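Local coordinates for protein serine protease pet (Escherichia coli, PDB 4OM9) that is a secreted autotransporter enterotoxin of enteroaggregative strains that acts as a serine protease, with alpha-fodrin its probable host target, at residues Ala65-Val70 and Gln105-Tyr110; Thr88-Ile93 and Tyr110-Arg115. All blocks are in the same frame, centred on the assembly; numbering follows the deposited sequence.

Contact 1: Ala65-Val70 and Gln105-Tyr110; sequences AYAVTV and QRLNKY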
loop_
_atom_site.group_PDB
_atom_site.type_symbol
_atom_site.label_atom_id
_atom_site.label_comp_id
_atom_site.label_asym_id
_atom_site.label_seq_id
_atom_site.Cartn_x
_atom_site.Cartn_y
_atom_site.Cartn_z
ATOM N N ALA A 65 -14.446 8.401 -31.137
ATOM C CA ALA A 65 -15.686 7.741 -31.507
ATOM C C ALA A 65 -15.459 6.491 -32.352
ATOM O O ALA A 65 -16.410 5.968 -32.912
ATOM C CB ALA A 65 -16.607 8.718 -32.257
ATOM N N TYR A 66 -14.224 6.009 -32.441
ATOM C CA TYR A 66 -13.910 4.912 -33.374
ATOM C C TYR A 66 -13.475 3.597 -32.728
ATOM O O TYR A 66 -12.868 3.560 -31.644
ATOM C CB TYR A 66 -12.838 5.365 -34.368
ATOM C CG TYR A 66 -13.308 6.536 -35.213
ATOM C CD1 TYR A 66 -14.290 6.365 -36.185
ATOM C CD2 TYR A 66 -12.794 7.811 -35.018
ATOM C CE1 TYR A 66 -14.731 7.431 -36.951
ATOM C CE2 TYR A 66 -13.231 8.876 -35.766
ATOM C CZ TYR A 66 -14.194 8.688 -36.746
ATOM O OH TYR A 66 -14.617 9.767 -37.496
ATOM N N ALA A 67 -13.840 2.521 -33.408
ATOM C CA ALA A 67 -13.558 1.163 -32.997
ATOM C C ALA A 67 -13.362 0.301 -34.241
ATOM O O ALA A 67 -13.802 0.648 -35.346
ATOM C CB ALA A 67 -14.667 0.615 -32.151
ATOM N N VAL A 68 -12.718 -0.835 -34.037
ATOM C CA VAL A 68 -12.356 -1.741 -35.112
ATOM C C VAL A 68 -12.797 -3.148 -34.749
ATOM O O VAL A 68 -12.696 -3.573 -33.590
ATOM C CB VAL A 68 -10.839 -1.703 -35.382
ATOM C CG1 VAL A 68 -10.441 -2.805 -36.303
ATOM C CG2 VAL A 68 -10.464 -0.395 -36.023
ATOM N N THR A 69 -13.311 -3.861 -35.737
ATOM C CA THR A 69 -13.759 -5.214 -35.531
ATOM C C THR A 69 -13.686 -6.001 -36.863
ATOM O O THR A 69 -12.854 -5.729 -37.725
ATOM C CB THR A 69 -15.186 -5.224 -34.932
ATOM O OG1 THR A 69 -15.564 -6.559 -34.585
ATOM C CG2 THR A 69 -16.249 -4.586 -35.901
ATOM N N VAL A 70 -14.536 -6.992 -37.022
ATOM C CA VAL A 70 -14.540 -7.719 -38.262
ATOM C C VAL A 70 -15.909 -7.491 -38.904
ATOM O O VAL A 70 -16.856 -7.115 -38.196
ATOM C CB VAL A 70 -14.195 -9.202 -38.007
ATOM C CG1 VAL A 70 -15.300 -10.135 -38.438
ATOM C CG2 VAL A 70 -12.864 -9.515 -38.632
ATOM N N GLN A 105 -15.388 1.285 -37.445
ATOM C CA GLN A 105 -16.685 1.665 -36.931
ATOM C C GLN A 105 -16.675 3.084 -36.379
ATOM O O GLN A 105 -15.690 3.521 -35.758
ATOM C CB GLN A 105 -17.129 0.706 -35.819
ATOM C CG GLN A 105 -17.413 -0.734 -36.234
ATOM C CD GLN A 105 -17.751 -1.594 -35.020
ATOM O OE1 GLN A 105 -16.938 -1.739 -34.103
ATOM N NE2 GLN A 105 -18.958 -2.141 -34.996
ATOM N N ARG A 106 -17.781 3.797 -36.608
ATOM C CA ARG A 106 -18.034 5.065 -35.950
ATOM C C ARG A 106 -19.110 4.843 -34.898
ATOM O O ARG A 106 -20.236 4.450 -35.223
ATOM C CB ARG A 106 -18.483 6.143 -36.956
ATOM C CG ARG A 106 -19.030 7.436 -36.315
ATOM C CD ARG A 106 -17.928 8.463 -35.980
ATOM N NE ARG A 106 -18.471 9.580 -35.209
ATOM C CZ ARG A 106 -17.876 10.757 -35.016
ATOM N NH1 ARG A 106 -16.684 11.015 -35.539
ATOM N NH2 ARG A 106 -18.490 11.688 -34.281
ATOM N N LEU A 107 -18.784 5.124 -33.646
ATOM C CA LEU A 107 -19.742 4.980 -32.570
ATOM C C LEU A 107 -20.534 6.276 -32.390
ATOM O O LEU A 107 -20.052 7.355 -32.727
ATOM C CB LEU A 107 -19.017 4.584 -31.281
ATOM C CG LEU A 107 -18.308 3.216 -31.264
ATOM C CD1 LEU A 107 -17.446 3.059 -30.018
ATOM C CD2 LEU A 107 -19.312 2.061 -31.372
ATOM N N ASN A 108 -21.747 6.172 -31.858
ATOM C CA ASN A 108 -22.619 7.342 -31.682
ATOM C C ASN A 108 -22.043 8.453 -30.764
ATOM O O ASN A 108 -22.387 9.617 -30.947
ATOM C CB ASN A 108 -23.984 6.908 -31.135
ATOM C CG ASN A 108 -23.870 6.262 -29.780
ATOM O OD1 ASN A 108 -22.912 5.537 -29.517
ATOM N ND2 ASN A 108 -24.825 6.545 -28.894
ATOM N N LYS A 109 -21.178 8.087 -29.809
ATOM C CA LYS A 109 -20.558 9.059 -28.884
ATOM C C LYS A 109 -19.072 8.800 -28.643
ATOM O O LYS A 109 -18.582 7.715 -28.919
ATOM C CB LYS A 109 -21.283 9.066 -27.531
ATOM C CG LYS A 109 -22.635 9.784 -27.544
ATOM C CD LYS A 109 -23.324 9.632 -26.196
ATOM C CE LYS A 109 -23.545 10.981 -25.512
ATOM N NZ LYS A 109 -23.987 10.786 -24.094
ATOM N N TYR A 110 -18.358 9.807 -28.142
ATOM C CA TYR A 110 -16.930 9.652 -27.866
ATOM C C TYR A 110 -16.730 8.701 -26.694
ATOM O O TYR A 110 -17.378 8.845 -25.655
ATOM C CB TYR A 110 -16.257 10.993 -27.537
ATOM C CG TYR A 110 -16.300 12.027 -28.626
ATOM C CD1 TYR A 110 -16.419 11.662 -29.966
ATOM C CD2 TYR A 110 -16.226 13.390 -28.312
ATOM C CE1 TYR A 110 -16.470 12.643 -30.965
ATOM C CE2 TYR A 110 -16.264 14.358 -29.287
ATOM C CZ TYR A 110 -16.394 13.995 -30.621
ATOM O OH TYR A 110 -16.446 14.990 -31.595
#
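The Tyr66 ring overlaps the aliphatic part of Arg106, with CE1 of Tyr66 3.5 Å from CD of Arg106. The ring and guanidinium planes stand 80° apart. Arg106 starts with CG anti to the backbone N (chi1 169°), and the bend at chi2 sets CD beside the Tyr66 ring. The guanidinium donates to the phenol oxygen, with Arg106 NH1 3.1 Å from Tyr66 OH. That oxygen lies nearly in the guanidinium plane, at its edge. One face of the same guanidinium carries Ala65 CB, 3.6 Å above its centre. Ala65 CB also meets the edge of the Tyr110 ring, 3.7 Å from CD1.

Strands 66-70 and 102-107 are antiparallel neighbours in the five-stranded sheet of the protease domain, which belongs to the PA clan. Tyr66 and Arg106 form a non-hydrogen-bonded pair, and Ala67 and Gln105 a hydrogen-bonded one. Gln105 N is 2.7 Å from Ala67 O, and Ala67 N is 3.2 Å from Gln105 O. Leu107 N reaches Ala65 O at 2.6 Å.

On the Ala67 side of the sheet, Gln105 extends beyond CG and crosses Thr69, whose CG2 is 3.4 Å from Gln105 OE1. The amide NE2 of Gln105 bonds Gln92 OE1 and Ala80 O.

Arg106 also forms a salt bridge with Asp294, bonds Tyr313 O and makes a cation-pi contact with Phe257. Its buried charge is therefore probably balanced by Asp294, while Tyr66 OH helps fix the rotation of the guanidinium.

Contact 2: Thr88-Ile93 and Tyr110-Arg115; sequences TQYTQI and YVVETR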
loop_
_atom_site.group_PDB
_atom_site.type_symbol
_atom_site.label_atom_id
_atom_site.label_comp_id
_atom_site.label_asym_id
_atom_site.label_seq_id
_atom_site.Cartn_x
_atom_site.Cartn_y
_atom_site.Cartn_z
ATOM N N THR A 88 -20.716 2.614 -19.670
ATOM C CA THR A 88 -21.284 3.352 -20.794
ATOM C C THR A 88 -21.522 2.466 -22.002
ATOM O O THR A 88 -20.679 1.624 -22.334
ATOM C CB THR A 88 -20.379 4.522 -21.196
ATOM O OG1 THR A 88 -20.020 5.266 -20.019
ATOM C CG2 THR A 88 -21.096 5.429 -22.210
ATOM N N GLN A 89 -22.682 2.661 -22.631
ATOM C CA GLN A 89 -23.089 1.947 -23.837
ATOM C C GLN A 89 -22.872 2.790 -25.085
ATOM O O GLN A 89 -23.215 3.957 -25.122
ATOM C CB GLN A 89 -24.560 1.534 -23.758
ATOM C CG GLN A 89 -24.814 0.216 -23.050
ATOM C CD GLN A 89 -24.383 0.230 -21.597
ATOM O OE1 GLN A 89 -23.557 -0.589 -21.165
ATOM N NE2 GLN A 89 -24.944 1.158 -20.826
ATOM N N TYR A 90 -22.309 2.187 -26.118
ATOM C CA TYR A 90 -22.062 2.904 -27.347
ATOM C C TYR A 90 -22.659 2.121 -28.520
ATOM O O TYR A 90 -22.728 0.877 -28.507
ATOM C CB TYR A 90 -20.564 3.126 -27.566
ATOM C CG TYR A 90 -19.871 3.905 -26.474
ATOM C CD1 TYR A 90 -19.347 3.260 -25.353
ATOM C CD2 TYR A 90 -19.721 5.286 -26.567
ATOM C CE1 TYR A 90 -18.709 3.965 -24.364
ATOM C CE2 TYR A 90 -19.078 6.009 -25.573
ATOM C CZ TYR A 90 -18.582 5.351 -24.475
ATOM O OH TYR A 90 -17.944 6.072 -23.487
ATOM N N THR A 91 -23.092 2.858 -29.534
ATOM C CA THR A 91 -23.754 2.243 -30.666
ATOM C C THR A 91 -23.008 2.589 -31.950
ATOM O O THR A 91 -22.681 3.754 -32.179
ATOM C CB THR A 91 -25.231 2.696 -30.738
ATOM O OG1 THR A 91 -25.966 2.065 -29.679
ATOM C CG2 THR A 91 -25.864 2.333 -32.089
ATOM N N GLN A 92 -22.712 1.578 -32.764
ATOM C CA GLN A 92 -22.169 1.801 -34.101
ATOM C C GLN A 92 -23.214 2.531 -34.953
ATOM O O GLN A 92 -24.333 2.054 -35.089
ATOM C CB GLN A 92 -21.777 0.471 -34.769
ATOM C CG GLN A 92 -21.439 0.586 -36.255
ATOM C CD GLN A 92 -21.487 -0.765 -37.000
ATOM O OE1 GLN A 92 -20.852 -1.734 -36.589
ATOM N NE2 GLN A 92 -22.249 -0.821 -38.097
ATOM N N ILE A 93 -22.866 3.676 -35.523
ATOM C CA ILE A 93 -23.835 4.360 -36.367
ATOM C C ILE A 93 -23.322 4.507 -37.787
ATOM O O ILE A 93 -24.026 4.991 -38.651
ATOM C CB ILE A 93 -24.236 5.764 -35.793
ATOM C CG1 ILE A 93 -23.006 6.642 -35.553
ATOM C CG2 ILE A 93 -25.052 5.592 -34.540
ATOM C CD1 ILE A 93 -22.747 7.644 -36.666
ATOM N N TYR A 110 -18.358 9.807 -28.142
ATOM C CA TYR A 110 -16.930 9.652 -27.866
ATOM C C TYR A 110 -16.730 8.701 -26.694
ATOM O O TYR A 110 -17.378 8.845 -25.655
ATOM C CB TYR A 110 -16.257 10.993 -27.537
ATOM C CG TYR A 110 -16.300 12.027 -28.626
ATOM C CD1 TYR A 110 -16.419 11.662 -29.966
ATOM C CD2 TYR A 110 -16.226 13.390 -28.312
ATOM C CE1 TYR A 110 -16.470 12.643 -30.965
ATOM C CE2 TYR A 110 -16.264 14.358 -29.287
ATOM C CZ TYR A 110 -16.394 13.995 -30.621
ATOM O OH TYR A 110 -16.446 14.990 -31.595
ATOM N N VAL A 111 -15.821 7.746 -26.845
ATOM C CA VAL A 111 -15.546 6.826 -25.752
ATOM C C VAL A 111 -14.755 7.485 -24.623
ATOM O O VAL A 111 -13.651 7.999 -24.813
ATOM C CB VAL A 111 -14.797 5.592 -26.239
ATOM C CG1 VAL A 111 -14.412 4.683 -25.041
ATOM C CG2 VAL A 111 -15.668 4.846 -27.217
ATOM N N VAL A 112 -15.324 7.442 -23.433
ATOM C CA VAL A 112 -14.723 8.110 -22.300
ATOM C C VAL A 112 -13.730 7.188 -21.557
ATOM O O VAL A 112 -12.754 7.668 -20.989
ATOM C CB VAL A 112 -15.841 8.632 -21.360
ATOM C CG1 VAL A 112 -15.362 8.829 -19.955
ATOM C CG2 VAL A 112 -16.394 9.931 -21.897
ATOM N N GLU A 113 -13.953 5.876 -21.605
ATOM C CA GLU A 113 -13.208 4.927 -20.733
ATOM C C GLU A 113 -11.774 4.607 -21.140
ATOM O O GLU A 113 -10.956 4.295 -20.283
ATOM C CB GLU A 113 -13.967 3.596 -20.614
ATOM C CG GLU A 113 -15.305 3.695 -19.865
ATOM C CD GLU A 113 -16.366 4.543 -20.593
ATOM O OE1 GLU A 113 -16.169 4.905 -21.780
ATOM O OE2 GLU A 113 -17.398 4.847 -19.955
ATOM N N THR A 114 -11.468 4.640 -22.434
ATOM C CA THR A 114 -10.130 4.276 -22.893
ATOM C C THR A 114 -9.677 5.208 -23.990
ATOM O O THR A 114 -10.505 5.775 -24.705
ATOM C CB THR A 114 -10.066 2.812 -23.392
ATOM O OG1 THR A 114 -8.857 2.608 -24.137
ATOM C CG2 THR A 114 -11.254 2.471 -24.272
ATOM N N ARG A 115 -8.367 5.396 -24.122
ATOM C CA ARG A 115 -7.863 6.245 -25.196
ATOM C C ARG A 115 -7.690 5.438 -26.483
ATOM O O ARG A 115 -7.349 5.998 -27.532
ATOM C CB ARG A 115 -6.556 6.930 -24.804
ATOM C CG ARG A 115 -6.756 8.233 -24.018
ATOM C CD ARG A 115 -7.202 7.952 -22.606
ATOM N NE ARG A 115 -6.139 7.275 -21.864
ATOM C CZ ARG A 115 -6.325 6.443 -20.835
ATOM N NH1 ARG A 115 -7.546 6.145 -20.399
ATOM N NH2 ARG A 115 -5.274 5.891 -20.251
#
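Strand 88-97 of the antiparallel sheet in the protease domain meets the loop that follows strand 102-107, and Tyr90 and Glu113 carry the contact. They reach toward each other tip to tip. The hydroxyl of Tyr90 donates to the carboxylate, with OH 2.7 Å from Glu113 OE1, on the syn lone pair. Ring and carboxylate planes are 82° apart. The other oxygen, Glu113 OE2, accepts from Thr88 OG1 at 2.7 Å, also on the syn side but 19° out of the carboxylate plane.

Thr88 and Tyr90 are two residues apart, so both point from one face of the strand toward the loop, and one carboxylate takes both hydroxyls. Residues of the parallel strands of the beta-helix, 379-381 and 397-399, add to this cluster and join the protease domain to the helix. Lys380 bonds Thr88 OG1. Glu113 OE2 is gripped by both Thr88 OG1 and Tyr398 OH.

Val111 covers one face of the Tyr90 ring. Its CG2 sits 4.0 Å from the ring centroid in a CH-pi contact, only 10° off the normal. At the ring edge, Tyr90 CE2 comes within 3.3 Å of Tyr110 O, a carbonyl that accepts a hydrogen bond from His362.

Overall arrangement
Both contacts are largely buried and lie in the protease domain, their centres about 7 Å apart. Contact 1 pairs neighbouring strands within the five-stranded sheet, so backbone bonds dominate it. Contact 2 joins the next strand of that sheet to a loop and works through side chains, without strand pairing. Tyr110 is common to both. A probable hydrogen bond from Asn108 N to Thr91 O links the two contacts directly. The charge differs too: an arginine sits at contact 1, a glutamate at contact 2. Both charged groups find further partners on strands of the beta-helix.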